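Local structure of nuclear import protein MOG1 (Saccharomyces cerevisiae, 1JHS) at residues I57-L62 and Q173-K178; Q75-D80 and V128-L133; E79-L84 and D139-I144. The protein binds the Ran-type GTPase Gsp1 and takes part in the Ran system that drives nuclear protein import and poly(A)+ mRNA export. The protein carries 1 engineered substitution. All coordinates share one frame; numbering follows the deposited sequence.

Contact 1 (I57-L62 and Q173-K178); sequences IIVDLL and QEMVRK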
# COMPACT_ATOMS: atom_id res chain seq x y z
N ILE A 57 4.43 -5.19 -0.46
CA ILE A 57 3.24 -4.86 0.31
C ILE A 57 3.54 -4.86 1.81
O ILE A 57 4.11 -5.81 2.33
CB ILE A 57 2.13 -5.93 0.07
CG1 ILE A 57 1.78 -6.01 -1.44
CG2 ILE A 57 0.89 -5.61 0.93
CD1 ILE A 57 0.86 -7.22 -1.83
N ILE A 58 3.17 -3.78 2.49
CA ILE A 58 3.37 -3.71 3.93
C ILE A 58 2.03 -3.38 4.60
O ILE A 58 1.33 -2.49 4.16
CB ILE A 58 4.35 -2.59 4.35
CG1 ILE A 58 5.76 -2.86 3.84
CG2 ILE A 58 4.37 -2.50 5.92
CD1 ILE A 58 6.75 -1.79 4.22
N VAL A 59 1.69 -4.12 5.64
CA VAL A 59 0.47 -3.85 6.39
C VAL A 59 1.04 -3.42 7.71
O VAL A 59 1.93 -4.09 8.26
CB VAL A 59 -0.38 -5.13 6.58
CG1 VAL A 59 -1.60 -4.82 7.44
CG2 VAL A 59 -0.82 -5.68 5.24
N ASP A 60 0.57 -2.30 8.25
CA ASP A 60 1.12 -1.81 9.50
C ASP A 60 0.01 -1.41 10.47
O ASP A 60 -0.89 -0.67 10.11
CB ASP A 60 2.00 -0.60 9.22
CG ASP A 60 3.11 -0.43 10.25
OD1 ASP A 60 3.03 -1.06 11.33
OD2 ASP A 60 4.06 0.33 9.96
N LEU A 61 0.10 -1.92 11.70
CA LEU A 61 -0.91 -1.61 12.72
C LEU A 61 -0.38 -0.42 13.50
O LEU A 61 0.58 -0.55 14.27
CB LEU A 61 -1.09 -2.81 13.65
CG LEU A 61 -1.48 -4.12 12.94
CD1 LEU A 61 -1.63 -5.24 13.98
CD2 LEU A 61 -2.80 -3.94 12.17
N LEU A 62 -1.00 0.74 13.29
CA LEU A 62 -0.55 1.96 13.93
C LEU A 62 -1.56 2.53 14.91
O LEU A 62 -2.73 2.18 14.89
CB LEU A 62 -0.24 3.00 12.84
CG LEU A 62 0.80 2.59 11.77
CD1 LEU A 62 0.94 3.70 10.72
CD2 LEU A 62 2.14 2.33 12.45
N GLN A 173 -7.54 -2.08 -3.33
CA GLN A 173 -8.95 -2.06 -2.97
C GLN A 173 -9.45 -3.45 -2.58
O GLN A 173 -10.26 -3.58 -1.65
CB GLN A 173 -9.76 -1.43 -4.11
CG GLN A 173 -9.48 0.08 -4.21
CD GLN A 173 -10.56 0.89 -4.93
OE1 GLN A 173 -10.99 0.52 -6.03
NE2 GLN A 173 -10.99 2.01 -4.30
N GLU A 174 -8.97 -4.49 -3.26
CA GLU A 174 -9.39 -5.86 -2.89
C GLU A 174 -8.87 -6.23 -1.50
O GLU A 174 -9.57 -6.91 -0.74
CB GLU A 174 -8.90 -6.89 -3.92
CG GLU A 174 -9.52 -6.69 -5.32
CD GLU A 174 -9.31 -7.88 -6.25
OE1 GLU A 174 -9.61 -7.74 -7.46
OE2 GLU A 174 -8.87 -8.96 -5.78
N MET A 175 -7.66 -5.79 -1.15
CA MET A 175 -7.11 -6.06 0.17
C MET A 175 -7.98 -5.40 1.24
O MET A 175 -8.22 -5.96 2.32
CB MET A 175 -5.68 -5.52 0.29
CG MET A 175 -4.68 -6.29 -0.60
SD MET A 175 -3.00 -5.78 -0.20
CE MET A 175 -2.77 -6.56 1.44
N VAL A 176 -8.47 -4.20 0.93
CA VAL A 176 -9.31 -3.48 1.87
C VAL A 176 -10.67 -4.15 2.02
O VAL A 176 -11.17 -4.33 3.14
CB VAL A 176 -9.51 -2.02 1.41
CG1 VAL A 176 -10.63 -1.33 2.22
CG2 VAL A 176 -8.18 -1.27 1.57
N ARG A 177 -11.27 -4.53 0.89
CA ARG A 177 -12.57 -5.18 0.94
C ARG A 177 -12.52 -6.55 1.59
O ARG A 177 -13.49 -6.95 2.24
CB ARG A 177 -13.17 -5.29 -0.47
CG ARG A 177 -13.71 -3.94 -0.92
CD ARG A 177 -14.63 -4.10 -2.07
NE ARG A 177 -15.53 -2.95 -2.20
CZ ARG A 177 -15.13 -1.71 -2.31
NH1 ARG A 177 -13.83 -1.47 -2.28
NH2 ARG A 177 -16.00 -0.72 -2.52
N LYS A 178 -11.39 -7.24 1.45
CA LYS A 178 -11.21 -8.58 2.03
C LYS A 178 -10.63 -8.59 3.44
O LYS A 178 -10.53 -9.66 4.08
CB LYS A 178 -10.28 -9.40 1.13
CG LYS A 178 -10.91 -9.87 -0.17
CD LYS A 178 -11.76 -11.10 0.08
CE LYS A 178 -12.18 -11.72 -1.24
NZ LYS A 178 -12.73 -13.10 -1.00
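M175 makes a small, buried, purely apolar helix-on-sheet contact with I57 and V59, where helix 163-178 lies over strand 56-63 in the seven-stranded antiparallel sheet of Mog1. The backbones stay well apart: the V59 and M175 CA atoms are 10.1 Å from each other, and the gap is filled from both sides, by the thioether of M175 and the methyl branches of I57 and V59. With CG beside the backbone N and chi2 extended (-171°), SD is carried toward the sheet, and the bend at chi3 (72°) then turns CE along the strand, from beside I57 toward V59. CE lies 3.8 Å from I57 CG2, while SD stands at 4.1 Å from the same methyl, so the end of M175 lies obliquely across this branch of the isoleucine. A looser touch follows two residues on, with CE 4.4 Å from V59 CG2. Both strand methyls belong to the face that the helix covers; I58, between them, turns to the other face and packs on S143. I142 of the adjacent strand adds a further apolar neighbour to M175. With only methyl groups and a thioether meeting, the contact relies on shape and the exclusion of water.

Contact 2 (Q75-D80 and V128-L133); sequences QFHVED and VALIRL
H77 and V78 are the residues through which helix 70-83 meets the inner strand 124-133, taking L130 and V128 respectively. Just ahead of them, F76 does not touch the strand, yet its ring atom CD2 stands 4.0 Å above the plane of the H77 imidazole, over the ring centre, and so covers one of its faces. H77 itself points at the sheet, and its CD2 comes to 3.9 Å from L130 CD1, the two side chains crossing at about a right angle. The polar end of H77 goes elsewhere: NE2 is hydrogen-bonded to D139 OD2, while D139 OD1 forms a salt bridge with R132 NE. V78 follows with a plain aliphatic touch, CG2 to V128 CG1 at 3.9 Å. With CG1 anti to the backbone N (chi1 171°), CG2 is the branch left facing V128. E79, next in line, takes no part in the contact; its OE1 accepts a hydrogen bond from W90 NE1. The imidazole is therefore both packed and tethered: carbon contacts set its position, and the carboxylate of D139, shared with R132, fixes its rotation and would probably favour a proton on NE2.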
# COMPACT_ATOMS: atom_id res chain seq x y z
N GLN A 75 -4.41 11.31 4.70
CA GLN A 75 -3.33 12.20 4.26
C GLN A 75 -2.19 12.24 5.28
O GLN A 75 -1.02 12.30 4.92
CB GLN A 75 -3.87 13.62 4.03
CG GLN A 75 -4.89 13.69 2.89
CD GLN A 75 -5.47 15.10 2.71
OE1 GLN A 75 -6.04 15.68 3.65
NE2 GLN A 75 -5.32 15.65 1.53
N PHE A 76 -2.56 12.22 6.56
CA PHE A 76 -1.58 12.25 7.63
C PHE A 76 -0.69 11.01 7.54
O PHE A 76 0.54 11.11 7.67
CB PHE A 76 -2.31 12.25 8.99
CG PHE A 76 -1.38 12.12 10.17
CD1 PHE A 76 -0.82 13.24 10.77
CD2 PHE A 76 -1.03 10.86 10.66
CE1 PHE A 76 0.08 13.12 11.83
CE2 PHE A 76 -0.13 10.72 11.73
CZ PHE A 76 0.43 11.85 12.31
N HIS A 77 -1.31 9.84 7.34
CA HIS A 77 -0.54 8.61 7.26
C HIS A 77 0.28 8.52 6.01
O HIS A 77 1.36 7.91 6.02
CB HIS A 77 -1.46 7.39 7.38
CG HIS A 77 -1.97 7.19 8.77
ND1 HIS A 77 -1.14 6.86 9.82
CD2 HIS A 77 -3.21 7.29 9.29
CE1 HIS A 77 -1.85 6.78 10.94
NE2 HIS A 77 -3.11 7.04 10.64
N VAL A 78 -0.22 9.11 4.93
CA VAL A 78 0.55 9.14 3.67
C VAL A 78 1.82 9.98 3.89
O VAL A 78 2.92 9.59 3.48
CB VAL A 78 -0.28 9.77 2.50
CG1 VAL A 78 0.63 9.98 1.27
CG2 VAL A 78 -1.42 8.83 2.08
N GLU A 79 1.64 11.14 4.53
CA GLU A 79 2.77 12.05 4.79
C GLU A 79 3.87 11.33 5.57
O GLU A 79 5.06 11.44 5.23
CB GLU A 79 2.29 13.29 5.56
CG GLU A 79 3.37 14.34 5.87
CD GLU A 79 3.98 14.99 4.63
OE1 GLU A 79 3.31 15.06 3.58
OE2 GLU A 79 5.14 15.47 4.71
N ASP A 80 3.49 10.57 6.60
CA ASP A 80 4.50 9.83 7.36
C ASP A 80 5.31 8.88 6.49
O ASP A 80 6.51 8.70 6.70
CB ASP A 80 3.85 9.05 8.50
CG ASP A 80 3.44 9.94 9.65
OD1 ASP A 80 3.76 11.14 9.62
OD2 ASP A 80 2.79 9.44 10.60
N VAL A 128 -1.81 3.52 -1.12
CA VAL A 128 -1.93 3.59 0.34
C VAL A 128 -3.40 3.45 0.74
O VAL A 128 -4.26 4.14 0.20
CB VAL A 128 -1.43 4.93 0.90
CG1 VAL A 128 -1.57 4.95 2.44
CG2 VAL A 128 0.04 5.14 0.51
N ALA A 129 -3.67 2.55 1.69
CA ALA A 129 -5.03 2.39 2.18
C ALA A 129 -5.05 2.57 3.69
O ALA A 129 -4.09 2.21 4.37
CB ALA A 129 -5.58 1.02 1.82
N LEU A 130 -6.13 3.16 4.19
CA LEU A 130 -6.30 3.35 5.63
C LEU A 130 -7.57 2.62 6.01
O LEU A 130 -8.59 2.77 5.33
CB LEU A 130 -6.46 4.83 5.96
CG LEU A 130 -6.94 5.14 7.38
CD1 LEU A 130 -5.94 4.59 8.46
CD2 LEU A 130 -7.10 6.66 7.51
N ILE A 131 -7.51 1.81 7.06
CA ILE A 131 -8.67 1.09 7.58
C ILE A 131 -8.66 1.48 9.06
O ILE A 131 -7.77 1.07 9.81
CB ILE A 131 -8.51 -0.44 7.46
CG1 ILE A 131 -8.46 -0.83 5.97
CG2 ILE A 131 -9.70 -1.13 8.12
CD1 ILE A 131 -8.05 -2.29 5.68
N ARG A 132 -9.64 2.27 9.48
CA ARG A 132 -9.68 2.72 10.87
C ARG A 132 -10.41 1.74 11.78
O ARG A 132 -11.62 1.52 11.61
CB ARG A 132 -10.37 4.09 10.93
CG ARG A 132 -9.90 5.08 9.83
CD ARG A 132 -10.10 6.53 10.26
NE ARG A 132 -9.08 6.93 11.22
CZ ARG A 132 -9.06 8.10 11.87
NH1 ARG A 132 -10.03 8.99 11.67
NH2 ARG A 132 -8.04 8.39 12.68
N LEU A 133 -9.69 1.12 12.71
CA LEU A 133 -10.31 0.21 13.68
C LEU A 133 -10.47 1.03 14.97
O LEU A 133 -9.76 0.85 15.96
CB LEU A 133 -9.41 -0.99 13.92
CG LEU A 133 -9.17 -1.84 12.66
CD1 LEU A 133 -8.31 -3.04 13.04
CD2 LEU A 133 -10.51 -2.32 12.06

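Contact 3 (E79-L84 and D139-I144); sequences EDLTEL and DVVISI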
# COMPACT_ATOMS: atom_id res chain seq x y z
N GLU A 79 1.64 11.14 4.53
CA GLU A 79 2.77 12.05 4.79
C GLU A 79 3.87 11.33 5.57
O GLU A 79 5.06 11.44 5.23
CB GLU A 79 2.29 13.29 5.56
CG GLU A 79 3.37 14.34 5.87
CD GLU A 79 3.98 14.99 4.63
OE1 GLU A 79 3.31 15.06 3.58
OE2 GLU A 79 5.14 15.47 4.71
N ASP A 80 3.49 10.57 6.60
CA ASP A 80 4.50 9.83 7.36
C ASP A 80 5.31 8.88 6.49
O ASP A 80 6.51 8.70 6.70
CB ASP A 80 3.85 9.05 8.50
CG ASP A 80 3.44 9.94 9.65
OD1 ASP A 80 3.76 11.14 9.62
OD2 ASP A 80 2.79 9.44 10.60
N LEU A 81 4.66 8.25 5.52
CA LEU A 81 5.35 7.33 4.62
C LEU A 81 6.24 8.05 3.60
O LEU A 81 7.37 7.63 3.32
CB LEU A 81 4.34 6.48 3.85
CG LEU A 81 3.57 5.37 4.57
CD1 LEU A 81 2.35 4.98 3.70
CD2 LEU A 81 4.47 4.14 4.79
N THR A 82 5.73 9.12 3.01
CA THR A 82 6.49 9.82 1.99
C THR A 82 7.63 10.65 2.57
O THR A 82 8.71 10.71 2.00
CB THR A 82 5.57 10.73 1.16
OG1 THR A 82 4.86 11.60 2.04
CG2 THR A 82 4.54 9.89 0.37
N GLU A 83 7.39 11.28 3.72
CA GLU A 83 8.43 12.12 4.31
C GLU A 83 9.74 11.39 4.55
O GLU A 83 10.81 12.00 4.54
CB GLU A 83 7.97 12.74 5.63
CG GLU A 83 7.41 14.13 5.47
CD GLU A 83 7.22 14.87 6.79
OE1 GLU A 83 8.18 14.86 7.61
OE2 GLU A 83 6.13 15.48 7.00
N LEU A 84 9.67 10.08 4.76
CA LEU A 84 10.88 9.31 5.01
C LEU A 84 11.78 9.19 3.77
O LEU A 84 12.98 8.90 3.90
CB LEU A 84 10.52 7.91 5.50
CG LEU A 84 9.79 7.81 6.84
CD1 LEU A 84 9.71 6.34 7.22
CD2 LEU A 84 10.54 8.58 7.92
N ASP A 139 -5.14 2.40 13.59
CA ASP A 139 -5.29 2.84 12.20
C ASP A 139 -4.43 1.84 11.41
O ASP A 139 -3.20 1.80 11.60
CB ASP A 139 -4.73 4.26 11.98
CG ASP A 139 -5.81 5.34 12.10
OD1 ASP A 139 -7.02 4.97 12.14
OD2 ASP A 139 -5.45 6.56 12.13
N VAL A 140 -5.08 1.00 10.61
CA VAL A 140 -4.33 0.03 9.78
C VAL A 140 -3.91 0.73 8.49
O VAL A 140 -4.77 1.25 7.77
CB VAL A 140 -5.19 -1.16 9.39
CG1 VAL A 140 -4.36 -2.16 8.56
CG2 VAL A 140 -5.75 -1.82 10.66
N VAL A 141 -2.60 0.73 8.19
CA VAL A 141 -2.13 1.37 6.95
C VAL A 141 -1.51 0.29 6.04
O VAL A 141 -0.60 -0.42 6.44
CB VAL A 141 -1.10 2.50 7.23
CG1 VAL A 141 -0.60 3.13 5.92
CG2 VAL A 141 -1.76 3.60 8.09
N ILE A 142 -2.06 0.16 4.84
CA ILE A 142 -1.55 -0.82 3.88
C ILE A 142 -0.84 -0.03 2.79
O ILE A 142 -1.44 0.88 2.20
CB ILE A 142 -2.69 -1.65 3.23
CG1 ILE A 142 -3.48 -2.41 4.31
CG2 ILE A 142 -2.09 -2.68 2.26
CD1 ILE A 142 -4.55 -3.41 3.77
N SER A 143 0.45 -0.33 2.55
CA SER A 143 1.18 0.37 1.49
C SER A 143 1.71 -0.63 0.47
O SER A 143 2.13 -1.74 0.82
CB SER A 143 2.36 1.21 2.05
OG SER A 143 3.19 0.51 2.98
N ILE A 144 1.63 -0.26 -0.81
CA ILE A 144 2.12 -1.13 -1.86
C ILE A 144 3.04 -0.25 -2.70
O ILE A 144 2.60 0.72 -3.30
CB ILE A 144 0.98 -1.69 -2.75
CG1 ILE A 144 -0.05 -2.44 -1.88
CG2 ILE A 144 1.59 -2.64 -3.83
CD1 ILE A 144 -1.26 -3.07 -2.67
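L81 reaches down from the last turns of helix 70-83 onto V141 and S143 of strand 138-147, a helix-on-sheet packing in the Mog1 fold, where helices cover both faces of a central antiparallel sheet. The packed part is narrow and depends on one methyl. L81 and V141 meet tip to tip, CD1 of the leucine against CG1 of the valine at 4.1 Å, and the same CD1 rests on the methylene carbon of the serine, 4.1 Å from S143 CB. The backbones come closest here too, with 8.7 Å between the CA atoms of L81 and S143. V141 CG1 is anti to its backbone N (chi1 179°), a setting that turns CG1 toward L81 and leaves CG2 to pack against H77. Because V141 and S143 are two apart, they present their side chains on the same face, while I142 between them turns to the far side and meets M175. Around this point L81 also touches V128 on the next strand, and I58 and L62 flank S143 and V141 from the other neighbouring strand.

The outer side is much looser. L81 is itself partly exposed. D80 and E83 are exposed and do not reach the strand; L84 is exposed as well. T82 is buried against T87 and W90, with V78 O and E79 O both within reach of its hydroxyl proton. Even within L81 the contrast persists: the second methyl, CD2, comes no nearer to S143 than 4.3 Å, at OG, and is 5.3 Å from V141 CG1.

Overall arrangement
Following the chain from the N terminus, the first segment met is on strand 56-63; its partner, helix 163-178, follows only near the C terminus, so contact 1 closes the longest loop, with 110 residues between its segments. Both other contacts fall within that span. Helix 70-83 follows directly and starts the two of them: contact 2 closes when strand 124-133 arrives, contact 3 one hairpin strand later at 138-147. They share E79 and D80 and are staggered, their centres about 6 Å apart, whereas contact 1 is about 11 Å from each. Strands 56-63, 138-147 and 124-133 lie side by side; helix 70-83 packs on one face of this sheet and helix 163-178 on the opposite one.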